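Local coordinates for protein terminal oxygenase component of carbazole 1,9a-dioxygenase (Sphingomonas, PDB 3GKQ) that serves as the Rieske non-heme iron terminal oxygenase of carbazole 1,9a-dioxygenase, probably passing electrons from a [2Fe-2S] cluster to an iron that activates dioxygen for carbazole dihydroxylation, at residues F28-Y33 with G141-H146; W32-L37 with L135-V140; H66-R71 with L124-V129. All coordinates share one frame; numbering follows the deposited sequence.

Contact 1 (F28-Y33 with G141-H146); sequences FRNHWY and GDQEPH
From CB, whose bond to CA is not aimed at the loop, R29 puts CG anti to the backbone N (chi1 -167°) and stays extended as far as NE. CG touches G141 CA, which also lies over one face of the guanidinium; CD draws up to the carboxylate of D142, and NE gives a nearly straight bond to D142 OD2 at 2.8 Å. NH2 reaches D142 OD1 at 2.9 Å, so the guanidinium grips the carboxylate side-on, one nitrogen to each oxygen. Both oxygens lie in the guanidinium plane, yet the carboxylate is tilted and is met from above its own plane. NH1 turns to E54 and Q378, so the arginine serves two acids. An alanine here would remove both bonds to D142 and would probably loosen the start of the 141-146 loop.

N30 sits beside it in a G1 beta bulge, N30 and H31 together facing V140 where the antiparallel pairing of strands 31-35 and 135-140 runs out. N30 OD1 accepts from D142 N at 3.0 Å and, weakly, from Q143 N, while its amide plane stacks on that of Q143, the two 24° apart. N30 ND2 bonds to R375 O and to a water shared with D142 OD2.

Further along, W32 NE1 donates to H146 O at 3.0 Å, in the indole plane but above the carbonyl plane, and W32 CZ2 packs on P145 CB at 3.6 Å. The indole turns its edge to the H146 face, planes at 84°; H146 NE2 and H31 ND1 both bond to D151.

Contact 2 (W32-L37 with L135-V140); sequences WYPVRL and LVFLFV
Strands 32-35 and 135-140 run antiparallel, Y33 and L138 forming a hydrogen-bonded pair flanked by the non-hydrogen-bonded pairs W32-F139 and P34-F137. Y33 N donates to L138 O at 2.9 Å and L138 N returns a bond to Y33 O at 2.8 Å. V35 N meets V136 O nearly along the C=O axis, before the chain turns a corner at R36.

W32, F137 and F139 share one face of the sheet with P34. F139 CB stands 3.6 Å from the centroid of the six-membered ring of W32, almost on the ring normal, a CH-pi contact. Because F139 has CG anti to the backbone N (chi1 -175°), its ring runs on toward the pyrrole half and turns an edge to the indole face, planes at 61°; CD1 comes to 3.7 Å from W32 NE1. P34 lays CB over the F137 ring face, 3.6 Å from F137 CE2. The opposite face carries Y33, R36, V136 and L138; V35, at the margin, sets its two methyls against L138, and its CG2 meets V136 CG1 at 3.8 Å. L37 CD2 and L135 CD2 touch tightly, side by side. Here the sheet 31-35/135-140/129-132 packs on the Rieske domain's second sheet, 47-51/54-61/64-69: L51 and L58 against V35, V56 and L58 against L138. L298 of strand 294-304 meets P34 and L135.

With Y33 and L138 paired through N-H and C=O, F137 and F139 bonding outward to R130 and P128, and side chains meeting through rings and methyls, the strands' fit probably depends on shape and ring orientation more than on charge.

Contact 3 (H66-R71 with L124-V129); sequences HAIADR and LKTYPV
A67 O is held by one conventional hydrogen bond, from Y127 N at 3.0 Å, which reaches it from above the carbonyl plane, and by a CA-H...O contact from T126 CA at 3.4 Å. K125 O is gripped in the same two ways: A69 N donates to it at 2.9 Å, nearly along the C=O axis, and I68 CA adds a CA-H...O contact. A water carries the pairing one step further, accepting from A67 N and donating to Y127 O.

These bonds make a single bridge, I68 to T126. The bridge ties the edge of the 47-51/54-61/64-69 sheet of the Rieske domain to the chain entering the 31-35/135-140/129-132 sheet, with A67 packing on V56, L58 and L138.

The A67 methyl lies between Y127 CB, at 4.0 Å, and V129 CG2, at 3.9 Å. Y127 has CG anti to its own carbonyl carbon (chi1 -65°), which sets the ring edge-on to the strand backbone, CE1 4.0 Å from A69 N. K125 CE lies over one face of that ring, and the phenol oxygen bonds to E54.

At the other end L124 turns CD2 to I68 CD1 and brings CD1 to 3.5 Å from R71 O. R71 directly precedes the cluster ligand C72, and its side chain also packs on F344 of a neighbouring subunit.

Overall arrangement
Contact 2 is the buried one, and its side chains meet almost wholly through rings and methyls; contacts 1 and 3 are partly buried and rely more on polar atoms. Contacts 1 and 2 share W32 and Y33 and follow one antiparallel pairing, contact 1 taking over as strand 135-140 passes into its loop and charged and amide groups join the aromatic packing. Contact 3 is nested in sequence inside the loop that each of the others closes. It is mostly backbone pairing, and it lies nearest the cluster-binding residues. P128 links all three: its carbonyl approaches F139 N and the W32 ring, and its own ring packs on P145.

Contact 1 (F28-Y33 with G141-H146)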
loop_
_atom_site.group_PDB
_atom_site.type_symbol
_atom_site.label_atom_id
_atom_site.label_comp_id
_atom_site.label_asym_id
_atom_site.label_seq_id
_atom_site.Cartn_x
_atom_site.Cartn_y
_atom_site.Cartn_z
ATOM N N PHE A 28 -7.753 16.848 -18.856
ATOM C CA PHE A 28 -7.503 18.116 -19.520
ATOM C C PHE A 28 -7.983 19.315 -18.711
ATOM O O PHE A 28 -9.138 19.364 -18.268
ATOM C CB PHE A 28 -8.169 18.116 -20.893
ATOM C CG PHE A 28 -7.668 17.035 -21.807
ATOM C CD1 PHE A 28 -6.303 16.879 -22.040
ATOM C CD2 PHE A 28 -8.564 16.191 -22.465
ATOM C CE1 PHE A 28 -5.834 15.903 -22.919
ATOM C CE2 PHE A 28 -8.106 15.210 -23.345
ATOM C CZ PHE A 28 -6.739 15.066 -23.573
ATOM N N ARG A 29 -7.081 20.275 -18.524
ATOM C CA ARG A 29 -7.375 21.484 -17.771
ATOM C C ARG A 29 -8.083 22.494 -18.675
ATOM O O ARG A 29 -7.946 22.451 -19.905
ATOM C CB ARG A 29 -6.073 22.083 -17.221
ATOM C CG ARG A 29 -6.271 23.165 -16.159
ATOM C CD ARG A 29 -4.936 23.660 -15.577
ATOM N NE ARG A 29 -5.145 24.671 -14.541
ATOM C CZ ARG A 29 -5.694 24.432 -13.351
ATOM N NH1 ARG A 29 -6.093 23.207 -13.024
ATOM N NH2 ARG A 29 -5.863 25.427 -12.486
ATOM N N ASN A 30 -8.846 23.393 -18.057
ATOM C CA ASN A 30 -9.595 24.427 -18.771
ATOM C C ASN A 30 -10.817 23.893 -19.529
ATOM O O ASN A 30 -11.094 24.299 -20.658
ATOM C CB ASN A 30 -8.664 25.194 -19.716
ATOM C CG ASN A 30 -7.574 25.948 -18.963
ATOM O OD1 ASN A 30 -7.863 26.748 -18.072
ATOM N ND2 ASN A 30 -6.319 25.688 -19.314
ATOM N N HIS A 31 -11.551 22.989 -18.885
ATOM C CA HIS A 31 -12.759 22.397 -19.453
ATOM C C HIS A 31 -13.782 22.207 -18.334
ATOM O O HIS A 31 -13.419 22.185 -17.152
ATOM C CB HIS A 31 -12.455 21.027 -20.072
ATOM C CG HIS A 31 -11.686 21.089 -21.356
ATOM N ND1 HIS A 31 -12.287 21.327 -22.574
ATOM C CD2 HIS A 31 -10.368 20.915 -21.614
ATOM C CE1 HIS A 31 -11.373 21.294 -23.527
ATOM N NE2 HIS A 31 -10.199 21.045 -22.971
ATOM N N TRP A 32 -15.053 22.068 -18.713
ATOM C CA TRP A 32 -16.132 21.846 -17.754
ATOM C C TRP A 32 -16.267 20.350 -17.513
ATOM O O TRP A 32 -16.133 19.550 -18.438
ATOM C CB TRP A 32 -17.478 22.362 -18.285
ATOM C CG TRP A 32 -17.601 23.850 -18.372
ATOM C CD1 TRP A 32 -17.360 24.634 -19.463
ATOM C CD2 TRP A 32 -18.017 24.735 -17.325
ATOM N NE1 TRP A 32 -17.605 25.951 -19.164
ATOM C CE2 TRP A 32 -18.010 26.042 -17.859
ATOM C CE3 TRP A 32 -18.397 24.549 -15.989
ATOM C CZ2 TRP A 32 -18.371 27.164 -17.099
ATOM C CZ3 TRP A 32 -18.756 25.665 -15.232
ATOM C CH2 TRP A 32 -18.739 26.955 -15.792
ATOM N N TYR A 33 -16.550 19.983 -16.270
ATOM C CA TYR A 33 -16.717 18.591 -15.885
ATOM C C TYR A 33 -17.869 18.462 -14.897
ATOM O O TYR A 33 -17.983 19.255 -13.966
ATOM C CB TYR A 33 -15.452 18.065 -15.199
ATOM C CG TYR A 33 -14.246 17.908 -16.097
ATOM C CD1 TYR A 33 -14.070 16.759 -16.872
ATOM C CD2 TYR A 33 -13.271 18.904 -16.163
ATOM C CE1 TYR A 33 -12.948 16.604 -17.688
ATOM C CE2 TYR A 33 -12.150 18.763 -16.971
ATOM C CZ TYR A 33 -11.994 17.611 -17.730
ATOM O OH TYR A 33 -10.885 17.475 -18.527
ATOM N N GLY A 141 -9.691 25.262 -14.325
ATOM C CA GLY A 141 -8.712 25.925 -15.165
ATOM C C GLY A 141 -8.375 27.310 -14.652
ATOM O O GLY A 141 -8.866 27.724 -13.600
ATOM N N ASP A 142 -7.545 28.028 -15.405
ATOM C CA ASP A 142 -7.110 29.365 -15.020
ATOM C C ASP A 142 -7.632 30.453 -15.949
ATOM O O ASP A 142 -7.530 31.637 -15.643
ATOM C CB ASP A 142 -5.588 29.407 -15.005
ATOM C CG ASP A 142 -4.991 28.226 -14.278
ATOM O OD1 ASP A 142 -5.110 28.178 -13.033
ATOM O OD2 ASP A 142 -4.420 27.340 -14.958
ATOM N N GLN A 143 -8.183 30.058 -17.087
ATOM C CA GLN A 143 -8.699 31.037 -18.029
ATOM C C GLN A 143 -10.206 31.189 -17.904
ATOM O O GLN A 143 -10.874 30.374 -17.262
ATOM C CB GLN A 143 -8.334 30.634 -19.458
ATOM C CG GLN A 143 -8.879 29.287 -19.892
ATOM C CD GLN A 143 -8.238 28.802 -21.176
ATOM O OE1 GLN A 143 -7.013 28.711 -21.269
ATOM N NE2 GLN A 143 -9.060 28.484 -22.174
ATOM N N GLU A 144 -10.732 32.250 -18.508
ATOM C CA GLU A 144 -12.164 32.510 -18.486
ATOM C C GLU A 144 -12.885 31.346 -19.137
ATOM O O GLU A 144 -12.472 30.854 -20.183
ATOM C CB GLU A 144 -12.486 33.804 -19.239
ATOM C CG GLU A 144 -12.409 35.051 -18.373
ATOM C CD GLU A 144 -13.528 35.105 -17.347
ATOM O OE1 GLU A 144 -14.710 35.144 -17.760
ATOM O OE2 GLU A 144 -13.228 35.107 -16.132
ATOM N N PRO A 145 -13.975 30.881 -18.514
ATOM C CA PRO A 145 -14.757 29.762 -19.042
ATOM C C PRO A 145 -15.447 30.053 -20.370
ATOM O O PRO A 145 -15.988 31.139 -20.574
ATOM C CB PRO A 145 -15.776 29.498 -17.935
ATOM C CG PRO A 145 -15.057 29.932 -16.702
ATOM C CD PRO A 145 -14.403 31.216 -17.146
ATOM N N HIS A 146 -15.410 29.079 -21.271
ATOM C CA HIS A 146 -16.086 29.195 -22.553
ATOM C C HIS A 146 -17.474 28.632 -22.259
ATOM O O HIS A 146 -17.745 28.241 -21.122
ATOM C CB HIS A 146 -15.385 28.340 -23.611
ATOM C CG HIS A 146 -14.887 27.027 -23.089
ATOM N ND1 HIS A 146 -13.656 26.888 -22.485
ATOM C CD2 HIS A 146 -15.468 25.804 -23.050
ATOM C CE1 HIS A 146 -13.499 25.634 -22.096
ATOM N NE2 HIS A 146 -14.584 24.957 -22.427
HETATM O O HOH W 1 -4.120 27.132 -17.469
#

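Contact 2 (W32-L37 with L135-V140)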
loop_
_atom_site.group_PDB
_atom_site.type_symbol
_atom_site.label_atom_id
_atom_site.label_comp_id
_atom_site.label_asym_id
_atom_site.label_seq_id
_atom_site.Cartn_x
_atom_site.Cartn_y
_atom_site.Cartn_z
ATOM N N TRP A 32 -15.053 22.068 -18.713
ATOM C CA TRP A 32 -16.132 21.846 -17.754
ATOM C C TRP A 32 -16.267 20.350 -17.513
ATOM O O TRP A 32 -16.133 19.550 -18.438
ATOM C CB TRP A 32 -17.478 22.362 -18.285
ATOM C CG TRP A 32 -17.601 23.850 -18.372
ATOM C CD1 TRP A 32 -17.360 24.634 -19.463
ATOM C CD2 TRP A 32 -18.017 24.735 -17.325
ATOM N NE1 TRP A 32 -17.605 25.951 -19.164
ATOM C CE2 TRP A 32 -18.010 26.042 -17.859
ATOM C CE3 TRP A 32 -18.397 24.549 -15.989
ATOM C CZ2 TRP A 32 -18.371 27.164 -17.099
ATOM C CZ3 TRP A 32 -18.756 25.665 -15.232
ATOM C CH2 TRP A 32 -18.739 26.955 -15.792
ATOM N N TYR A 33 -16.550 19.983 -16.270
ATOM C CA TYR A 33 -16.717 18.591 -15.885
ATOM C C TYR A 33 -17.869 18.462 -14.897
ATOM O O TYR A 33 -17.983 19.255 -13.966
ATOM C CB TYR A 33 -15.452 18.065 -15.199
ATOM C CG TYR A 33 -14.246 17.908 -16.097
ATOM C CD1 TYR A 33 -14.070 16.759 -16.872
ATOM C CD2 TYR A 33 -13.271 18.904 -16.163
ATOM C CE1 TYR A 33 -12.948 16.604 -17.688
ATOM C CE2 TYR A 33 -12.150 18.763 -16.971
ATOM C CZ TYR A 33 -11.994 17.611 -17.730
ATOM O OH TYR A 33 -10.885 17.475 -18.527
ATOM N N PRO A 34 -18.746 17.469 -15.095
ATOM C CA PRO A 34 -19.868 17.273 -14.173
ATOM C C PRO A 34 -19.295 16.502 -12.982
ATOM O O PRO A 34 -18.478 15.602 -13.170
ATOM C CB PRO A 34 -20.846 16.441 -14.997
ATOM C CG PRO A 34 -19.930 15.588 -15.832
ATOM C CD PRO A 34 -18.856 16.576 -16.265
ATOM N N VAL A 35 -19.705 16.839 -11.764
ATOM C CA VAL A 35 -19.160 16.152 -10.599
ATOM C C VAL A 35 -20.184 15.495 -9.687
ATOM O O VAL A 35 -19.852 14.573 -8.938
ATOM C CB VAL A 35 -18.313 17.108 -9.732
ATOM C CG1 VAL A 35 -17.138 17.630 -10.539
ATOM C CG2 VAL A 35 -19.174 18.266 -9.237
ATOM N N ARG A 36 -21.429 15.955 -9.752
ATOM C CA ARG A 36 -22.460 15.402 -8.885
ATOM C C ARG A 36 -23.852 15.689 -9.457
ATOM O O ARG A 36 -24.020 16.573 -10.303
ATOM C CB ARG A 36 -22.318 16.039 -7.493
ATOM C CG ARG A 36 -22.613 15.129 -6.313
ATOM C CD ARG A 36 -21.352 14.667 -5.591
ATOM N NE ARG A 36 -20.596 13.698 -6.371
ATOM C CZ ARG A 36 -19.504 13.073 -5.945
ATOM N NH1 ARG A 36 -19.024 13.305 -4.728
ATOM N NH2 ARG A 36 -18.887 12.210 -6.739
ATOM N N LEU A 37 -24.844 14.925 -9.010
ATOM C CA LEU A 37 -26.217 15.137 -9.451
ATOM C C LEU A 37 -26.759 16.288 -8.606
ATOM O O LEU A 37 -26.419 16.402 -7.430
ATOM C CB LEU A 37 -27.056 13.876 -9.215
ATOM C CG LEU A 37 -26.553 12.593 -9.880
ATOM C CD1 LEU A 37 -27.418 11.415 -9.463
ATOM C CD2 LEU A 37 -26.569 12.763 -11.389
ATOM N N LEU A 135 -27.321 18.109 -13.427
ATOM C CA LEU A 135 -25.911 17.916 -13.099
ATOM C C LEU A 135 -25.220 19.217 -12.722
ATOM O O LEU A 135 -25.545 20.281 -13.246
ATOM C CB LEU A 135 -25.166 17.307 -14.291
ATOM C CG LEU A 135 -25.521 15.890 -14.733
ATOM C CD1 LEU A 135 -24.902 15.619 -16.100
ATOM C CD2 LEU A 135 -25.024 14.890 -13.699
ATOM N N VAL A 136 -24.266 19.123 -11.806
ATOM C CA VAL A 136 -23.498 20.290 -11.399
ATOM C C VAL A 136 -22.135 20.194 -12.079
ATOM O O VAL A 136 -21.363 19.272 -11.807
ATOM C CB VAL A 136 -23.308 20.342 -9.862
ATOM C CG1 VAL A 136 -22.860 18.989 -9.346
ATOM C CG2 VAL A 136 -22.264 21.395 -9.498
ATOM N N PHE A 137 -21.855 21.130 -12.981
ATOM C CA PHE A 137 -20.583 21.166 -13.696
ATOM C C PHE A 137 -19.640 22.189 -13.073
ATOM O O PHE A 137 -20.067 23.272 -12.662
ATOM C CB PHE A 137 -20.778 21.560 -15.162
ATOM C CG PHE A 137 -21.520 20.547 -15.982
ATOM C CD1 PHE A 137 -22.907 20.447 -15.906
ATOM C CD2 PHE A 137 -20.832 19.717 -16.860
ATOM C CE1 PHE A 137 -23.600 19.535 -16.699
ATOM C CE2 PHE A 137 -21.513 18.798 -17.657
ATOM C CZ PHE A 137 -22.902 18.707 -17.577
ATOM N N LEU A 138 -18.358 21.845 -13.010
ATOM C CA LEU A 138 -17.352 22.754 -12.480
ATOM C C LEU A 138 -16.335 23.025 -13.580
ATOM O O LEU A 138 -16.024 22.134 -14.374
ATOM C CB LEU A 138 -16.619 22.135 -11.291
ATOM C CG LEU A 138 -17.401 21.708 -10.053
ATOM C CD1 LEU A 138 -16.412 21.241 -8.989
ATOM C CD2 LEU A 138 -18.245 22.866 -9.535
ATOM N N PHE A 139 -15.830 24.251 -13.643
ATOM C CA PHE A 139 -14.808 24.571 -14.629
ATOM C C PHE A 139 -13.470 24.497 -13.896
ATOM O O PHE A 139 -13.270 25.178 -12.890
ATOM C CB PHE A 139 -14.997 25.978 -15.200
ATOM C CG PHE A 139 -14.041 26.306 -16.316
ATOM C CD1 PHE A 139 -14.237 25.788 -17.591
ATOM C CD2 PHE A 139 -12.925 27.108 -16.082
ATOM C CE1 PHE A 139 -13.338 26.057 -18.623
ATOM C CE2 PHE A 139 -12.018 27.386 -17.108
ATOM C CZ PHE A 139 -12.226 26.857 -18.382
ATOM N N VAL A 140 -12.568 23.655 -14.385
ATOM C CA VAL A 140 -11.259 23.505 -13.770
ATOM C C VAL A 140 -10.232 24.112 -14.710
ATOM O O VAL A 140 -9.944 23.556 -15.768
ATOM C CB VAL A 140 -10.906 22.024 -13.541
ATOM C CG1 VAL A 140 -9.532 21.911 -12.878
ATOM C CG2 VAL A 140 -11.973 21.363 -12.678
#

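Contact 3 (H66-R71 with L124-V129)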
loop_
_atom_site.group_PDB
_atom_site.type_symbol
_atom_site.label_atom_id
_atom_site.label_comp_id
_atom_site.label_asym_id
_atom_site.label_seq_id
_atom_site.Cartn_x
_atom_site.Cartn_y
_atom_site.Cartn_z
ATOM N N HIS A 66 -22.296 26.776 -5.076
ATOM C CA HIS A 66 -20.991 27.423 -5.037
ATOM C C HIS A 66 -19.933 26.345 -4.829
ATOM O O HIS A 66 -20.218 25.287 -4.265
ATOM C CB HIS A 66 -20.930 28.447 -3.903
ATOM C CG HIS A 66 -21.849 29.614 -4.101
ATOM N ND1 HIS A 66 -21.689 30.519 -5.128
ATOM C CD2 HIS A 66 -22.951 30.006 -3.419
ATOM C CE1 HIS A 66 -22.654 31.420 -5.071
ATOM N NE2 HIS A 66 -23.433 31.133 -4.044
ATOM N N ALA A 67 -18.718 26.618 -5.294
ATOM C CA ALA A 67 -17.620 25.667 -5.174
ATOM C C ALA A 67 -16.321 26.379 -4.797
ATOM O O ALA A 67 -15.917 27.335 -5.452
ATOM C CB ALA A 67 -17.445 24.919 -6.492
ATOM N N ILE A 68 -15.677 25.898 -3.738
ATOM C CA ILE A 68 -14.429 26.472 -3.256
ATOM C C ILE A 68 -13.405 25.363 -3.013
ATOM O O ILE A 68 -13.766 24.194 -2.851
ATOM C CB ILE A 68 -14.631 27.217 -1.909
ATOM C CG1 ILE A 68 -15.183 26.238 -0.864
ATOM C CG2 ILE A 68 -15.575 28.412 -2.094
ATOM C CD1 ILE A 68 -15.332 26.815 0.542
ATOM N N ALA A 69 -12.129 25.737 -2.988
ATOM C CA ALA A 69 -11.064 24.780 -2.718
ATOM C C ALA A 69 -11.315 24.228 -1.316
ATOM O O ALA A 69 -11.566 24.991 -0.379
ATOM C CB ALA A 69 -9.705 25.476 -2.778
ATOM N N ASP A 70 -11.237 22.907 -1.170
ATOM C CA ASP A 70 -11.486 22.257 0.114
ATOM C C ASP A 70 -10.226 22.169 0.979
ATOM O O ASP A 70 -9.812 21.088 1.397
ATOM C CB ASP A 70 -12.070 20.860 -0.135
ATOM C CG ASP A 70 -12.673 20.232 1.111
ATOM O OD1 ASP A 70 -12.784 20.919 2.147
ATOM O OD2 ASP A 70 -13.058 19.041 1.045
ATOM N N ARG A 71 -9.623 23.322 1.252
ATOM C CA ARG A 71 -8.419 23.382 2.071
ATOM C C ARG A 71 -8.238 24.774 2.662
ATOM O O ARG A 71 -8.261 25.771 1.939
ATOM C CB ARG A 71 -7.180 23.031 1.243
ATOM C CG ARG A 71 -5.903 23.002 2.067
ATOM C CD ARG A 71 -4.745 22.375 1.297
ATOM N NE ARG A 71 -4.249 23.246 0.240
ATOM C CZ ARG A 71 -3.335 22.881 -0.657
ATOM N NH1 ARG A 71 -2.820 21.654 -0.623
ATOM N NH2 ARG A 71 -2.925 23.743 -1.580
ATOM N N LEU A 124 -9.922 31.891 -0.870
ATOM C CA LEU A 124 -9.827 30.508 -1.310
ATOM C C LEU A 124 -10.098 30.557 -2.804
ATOM O O LEU A 124 -10.760 31.479 -3.282
ATOM C CB LEU A 124 -10.927 29.682 -0.645
ATOM C CG LEU A 124 -10.679 28.679 0.481
ATOM C CD1 LEU A 124 -9.436 28.997 1.273
ATOM C CD2 LEU A 124 -11.924 28.666 1.359
ATOM N N LYS A 125 -9.588 29.585 -3.549
ATOM C CA LYS A 125 -9.869 29.564 -4.976
ATOM C C LYS A 125 -11.317 29.126 -5.144
ATOM O O LYS A 125 -11.798 28.258 -4.409
ATOM C CB LYS A 125 -8.972 28.566 -5.712
ATOM C CG LYS A 125 -9.439 28.335 -7.143
ATOM C CD LYS A 125 -8.671 27.246 -7.851
ATOM C CE LYS A 125 -9.438 26.794 -9.090
ATOM N NZ LYS A 125 -9.832 27.929 -9.975
ATOM N N THR A 126 -12.014 29.731 -6.099
ATOM C CA THR A 126 -13.398 29.368 -6.368
ATOM C C THR A 126 -13.447 28.745 -7.761
ATOM O O THR A 126 -12.599 29.026 -8.597
ATOM C CB THR A 126 -14.333 30.594 -6.340
ATOM O OG1 THR A 126 -13.973 31.500 -7.389
ATOM C CG2 THR A 126 -14.229 31.312 -4.997
ATOM N N TYR A 127 -14.431 27.886 -7.997
ATOM C CA TYR A 127 -14.581 27.236 -9.292
ATOM C C TYR A 127 -15.885 27.652 -9.949
ATOM O O TYR A 127 -16.947 27.600 -9.324
ATOM C CB TYR A 127 -14.588 25.709 -9.146
ATOM C CG TYR A 127 -13.297 25.100 -8.645
ATOM C CD1 TYR A 127 -12.887 25.274 -7.325
ATOM C CD2 TYR A 127 -12.491 24.333 -9.495
ATOM C CE1 TYR A 127 -11.709 24.698 -6.857
ATOM C CE2 TYR A 127 -11.310 23.755 -9.038
ATOM C CZ TYR A 127 -10.925 23.941 -7.719
ATOM O OH TYR A 127 -9.758 23.378 -7.261
ATOM N N PRO A 128 -15.825 28.089 -11.218
ATOM C CA PRO A 128 -17.071 28.482 -11.876
ATOM C C PRO A 128 -18.014 27.283 -11.862
ATOM O O PRO A 128 -17.573 26.134 -11.976
ATOM C CB PRO A 128 -16.614 28.855 -13.281
ATOM C CG PRO A 128 -15.255 29.444 -13.029
ATOM C CD PRO A 128 -14.658 28.455 -12.037
ATOM N N VAL A 129 -19.306 27.551 -11.713
ATOM C CA VAL A 129 -20.300 26.491 -11.666
ATOM C C VAL A 129 -21.417 26.699 -12.681
ATOM O O VAL A 129 -21.803 27.829 -12.973
ATOM C CB VAL A 129 -20.951 26.406 -10.269
ATOM C CG1 VAL A 129 -21.962 25.268 -10.236
ATOM C CG2 VAL A 129 -19.882 26.207 -9.203
HETATM O O HOH W 2 -18.597 28.885 -7.548
#